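Long-range contact in serine protease inhibitor 2 (Anopheles gambiae, PDB 3PZF), which inhibits clip-domain serine proteases of the mosquito hemolymph and thereby restrains phenoloxidase activation and melanization: residues N160-E165 and K287-F292. Sequence-based numbering, arbitrary orientation.
Sequences NGRLRE and KFKFDF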
ATOM      1  N   ASN A 160       2.502  15.754  -3.822  1.00 49.00           N
ATOM      2  CA  ASN A 160       2.927  16.559  -4.965  1.00 57.81           C
ATOM      3  C   ASN A 160       1.790  16.725  -5.976  1.00 51.56           C
ATOM      4  O   ASN A 160       2.018  16.782  -7.191  1.00 49.28           O
ATOM      5  CB  ASN A 160       4.149  15.917  -5.631  1.00 62.34           C
ATOM      6  CG  ASN A 160       4.833  16.845  -6.624  1.00 76.37           C
ATOM      7  OD1 ASN A 160       4.994  18.041  -6.369  1.00 84.47           O
ATOM      8  ND2 ASN A 160       5.236  16.294  -7.770  1.00 76.47           N
ATOM      9  N   GLY A 161       0.564  16.790  -5.464  1.00 42.72           N
ATOM     10  CA  GLY A 161      -0.614  16.953  -6.297  1.00 36.29           C
ATOM     11  C   GLY A 161      -1.091  15.691  -7.019  1.00 35.66           C
ATOM     12  O   GLY A 161      -2.062  15.751  -7.798  1.00 35.90           O
ATOM     13  N   ARG A 162      -0.441  14.554  -6.765  1.00 32.15           N
ATOM     14  CA  ARG A 162      -0.823  13.303  -7.418  1.00 32.44           C
ATOM     15  C   ARG A 162      -2.215  12.935  -6.959  1.00 33.92           C
ATOM     16  O   ARG A 162      -3.009  12.411  -7.734  1.00 31.25           O
ATOM     17  CB  ARG A 162       0.164  12.183  -7.080  1.00 32.68           C
ATOM     18  CG  ARG A 162      -0.174  10.810  -7.695  1.00 35.09           C
ATOM     19  CD  ARG A 162      -0.295  10.850  -9.221  1.00 33.09           C
ATOM     20  NE  ARG A 162      -0.666   9.529  -9.743  1.00 31.86           N
ATOM     21  CZ  ARG A 162      -1.908   9.047  -9.747  1.00 27.41           C
ATOM     22  NH1 ARG A 162      -2.913   9.794  -9.282  1.00 34.86           N
ATOM     23  NH2 ARG A 162      -2.149   7.837 -10.236  1.00 30.37           N
ATOM     24  N   LEU A 163      -2.495  13.225  -5.687  1.00 30.56           N
ATOM     25  CA  LEU A 163      -3.812  13.022  -5.097  1.00 32.57           C
ATOM     26  C   LEU A 163      -4.284  14.384  -4.587  1.00 39.02           C
ATOM     27  O   LEU A 163      -3.498  15.129  -3.999  1.00 36.95           O
ATOM     28  CB  LEU A 163      -3.747  12.055  -3.900  1.00 29.12           C
ATOM     29  CG  LEU A 163      -3.091  10.683  -4.102  1.00 28.26           C
ATOM     30  CD1 LEU A 163      -3.065   9.907  -2.792  1.00 27.79           C
ATOM     31  CD2 LEU A 163      -3.806   9.894  -5.216  1.00 26.93           C
ATOM     32  N   ARG A 164      -5.568  14.678  -4.779  1.00 33.95           N
ATOM     33  CA  ARG A 164      -6.113  16.012  -4.550  1.00 42.46           C
ATOM     34  C   ARG A 164      -7.167  16.043  -3.454  1.00 39.40           C
ATOM     35  O   ARG A 164      -7.470  17.100  -2.924  1.00 37.49           O
ATOM     36  CB  ARG A 164      -6.762  16.529  -5.835  1.00 44.66           C
ATOM     37  CG  ARG A 164      -5.832  16.653  -7.029  1.00 51.82           C
ATOM     38  CD  ARG A 164      -4.881  17.828  -6.875  1.00 66.31           C
ATOM     39  NE  ARG A 164      -4.038  17.997  -8.058  1.00 74.33           N
ATOM     40  CZ  ARG A 164      -3.511  19.155  -8.445  1.00 84.45           C
ATOM     41  NH1 ARG A 164      -3.740  20.264  -7.749  1.00 86.97           N
ATOM     42  NH2 ARG A 164      -2.760  19.206  -9.536  1.00 85.43           N
ATOM     43  N   GLU A 165      -7.758  14.899  -3.132  1.00 36.94           N
ATOM     44  CA  GLU A 165      -8.792  14.883  -2.108  1.00 34.54           C
ATOM     45  C   GLU A 165      -9.025  13.480  -1.618  1.00 34.27           C
ATOM     46  O   GLU A 165      -8.753  12.498  -2.319  1.00 32.92           O
ATOM     47  CB  GLU A 165     -10.116  15.438  -2.637  1.00 41.98           C
ATOM     48  CG  GLU A 165     -10.810  14.513  -3.619  1.00 54.98           C
ATOM     49  CD  GLU A 165     -10.205  14.592  -5.013  1.00 70.23           C
ATOM     50  OE1 GLU A 165     -10.107  13.545  -5.702  1.00 61.17           O
ATOM     51  OE2 GLU A 165      -9.839  15.716  -5.422  1.00 78.53           O
ATOM     52  N   LYS A 287      -0.666  -0.491 -19.725  1.00 21.78           N
ATOM     53  CA  LYS A 287      -0.385   0.708 -18.956  1.00 25.21           C
ATOM     54  C   LYS A 287      -1.621   1.047 -18.118  1.00 23.26           C
ATOM     55  O   LYS A 287      -2.755   0.752 -18.516  1.00 21.38           O
ATOM     56  CB  LYS A 287       0.003   1.854 -19.895  1.00 26.70           C
ATOM     57  CG  LYS A 287       1.353   1.591 -20.594  1.00 25.72           C
ATOM     58  CD  LYS A 287       1.835   2.752 -21.436  1.00 37.48           C
ATOM     59  CE  LYS A 287       1.164   2.754 -22.814  1.00 42.90           C
ATOM     60  NZ  LYS A 287       1.642   3.874 -23.692  1.00 50.48           N
ATOM     61  N   PHE A 288      -1.401   1.643 -16.946  1.00 21.24           N
ATOM     62  CA  PHE A 288      -2.532   2.074 -16.127  1.00 24.35           C
ATOM     63  C   PHE A 288      -2.169   3.240 -15.249  1.00 21.95           C
ATOM     64  O   PHE A 288      -1.004   3.426 -14.864  1.00 23.13           O
ATOM     65  CB  PHE A 288      -3.121   0.918 -15.298  1.00 22.50           C
ATOM     66  CG  PHE A 288      -2.108   0.183 -14.421  1.00 23.78           C
ATOM     67  CD1 PHE A 288      -1.567  -1.054 -14.818  1.00 22.56           C
ATOM     68  CD2 PHE A 288      -1.721   0.715 -13.195  1.00 22.39           C
ATOM     69  CE1 PHE A 288      -0.652  -1.756 -13.985  1.00 23.16           C
ATOM     70  CE2 PHE A 288      -0.797   0.037 -12.373  1.00 19.69           C
ATOM     71  CZ  PHE A 288      -0.257  -1.202 -12.775  1.00 18.88           C
ATOM     72  N   LYS A 289      -3.185   4.047 -14.963  1.00 21.51           N
ATOM     73  CA  LYS A 289      -3.072   5.155 -14.040  1.00 22.51           C
ATOM     74  C   LYS A 289      -4.393   5.284 -13.293  1.00 22.48           C
ATOM     75  O   LYS A 289      -5.439   5.535 -13.899  1.00 24.40           O
ATOM     76  CB  LYS A 289      -2.794   6.441 -14.818  1.00 24.23           C
ATOM     77  CG  LYS A 289      -2.778   7.702 -13.949  1.00 28.55           C
ATOM     78  CD  LYS A 289      -2.431   8.921 -14.759  1.00 41.88           C
ATOM     79  CE  LYS A 289      -2.192  10.131 -13.850  1.00 63.91           C
ATOM     80  NZ  LYS A 289      -1.789  11.346 -14.624  1.00 67.99           N
ATOM     81  N   PHE A 290      -4.365   5.126 -11.968  1.00 19.69           N
ATOM     82  CA  PHE A 290      -5.602   5.227 -11.201  1.00 20.66           C
ATOM     83  C   PHE A 290      -5.295   5.480  -9.733  1.00 23.23           C
ATOM     84  O   PHE A 290      -4.145   5.437  -9.292  1.00 22.04           O
ATOM     85  CB  PHE A 290      -6.454   3.940 -11.337  1.00 25.30           C
ATOM     86  CG  PHE A 290      -5.880   2.712 -10.611  1.00 22.06           C
ATOM     87  CD1 PHE A 290      -6.321   2.331  -9.340  1.00 23.51           C
ATOM     88  CD2 PHE A 290      -4.929   1.905 -11.240  1.00 21.89           C
ATOM     89  CE1 PHE A 290      -5.801   1.194  -8.698  1.00 20.07           C
ATOM     90  CE2 PHE A 290      -4.390   0.790 -10.608  1.00 19.75           C
ATOM     91  CZ  PHE A 290      -4.830   0.414  -9.341  1.00 22.85           C
ATOM     92  N   ASP A 291      -6.340   5.771  -8.981  1.00 22.82           N
ATOM     93  CA  ASP A 291      -6.177   5.869  -7.553  1.00 21.97           C
ATOM     94  C   ASP A 291      -7.310   5.132  -6.854  1.00 26.94           C
ATOM     95  O   ASP A 291      -8.305   4.733  -7.463  1.00 23.92           O
ATOM     96  CB  ASP A 291      -6.060   7.325  -7.117  1.00 28.12           C
ATOM     97  CG  ASP A 291      -7.154   8.167  -7.623  1.00 35.11           C
ATOM     98  OD1 ASP A 291      -8.314   7.919  -7.242  1.00 37.24           O
ATOM     99  OD2 ASP A 291      -6.843   9.104  -8.379  1.00 41.80           O
ATOM    100  N   PHE A 292      -7.155   4.952  -5.556  1.00 21.39           N
ATOM    101  CA  PHE A 292      -8.074   4.099  -4.831  1.00 23.74           C
ATOM    102  C   PHE A 292      -8.072   4.627  -3.405  1.00 21.37           C
ATOM    103  O   PHE A 292      -7.008   4.828  -2.818  1.00 19.62           O
ATOM    104  CB  PHE A 292      -7.630   2.627  -4.837  1.00 20.67           C
ATOM    105  CG  PHE A 292      -8.607   1.718  -4.141  1.00 21.45           C
ATOM    106  CD1 PHE A 292      -9.779   1.323  -4.773  1.00 29.79           C
ATOM    107  CD2 PHE A 292      -8.393   1.317  -2.821  1.00 24.79           C
ATOM    108  CE1 PHE A 292     -10.704   0.509  -4.123  1.00 28.99           C
ATOM    109  CE2 PHE A 292      -9.320   0.505  -2.164  1.00 27.22           C
ATOM    110  CZ  PHE A 292     -10.474   0.098  -2.830  1.00 28.26           C
TER
HETATM  111  O   HOH W   1      -5.302   8.492 -10.708  1.00 27.35           O
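R162 reaches over the face of the sheet, past Y184, to strand 277-295 and lays one face of its guanidinium against the K289 chain. The two side chains run past each other in opposite directions. K289 is extended throughout, and its CE lies over the centre of the guanidinium, 4.2 Å above the plane. R162 CG is anti to the backbone N (chi1 179°), which carries the chain away from the loop backbone; the bend at chi2 then turns CD toward K289. R162 NH2 gives a weak hydrogen bond to F290 O, 3.3 Å away and approached obliquely, with an N-H...O angle of 134°. D291 OD2 sits at the guanidinium edge, 4.1 Å from R162 NH1, too far for a salt bridge. The guanidinium and carboxylate planes are 60° apart. One water links the two groups: it accepts from R162 NH1 at 3.1 Å and donates to D291 OD2 at 2.9 Å. L163 and D291 pass in opposite directions, with L163 CD2 3.9 Å from D291 CB. R162 NE forms a salt bridge with E347, in the hinge region required for protease binding. The arrangement ties the loop after helix 144-158 to serpin beta-sheet A, close to the reactive centre loop hinge.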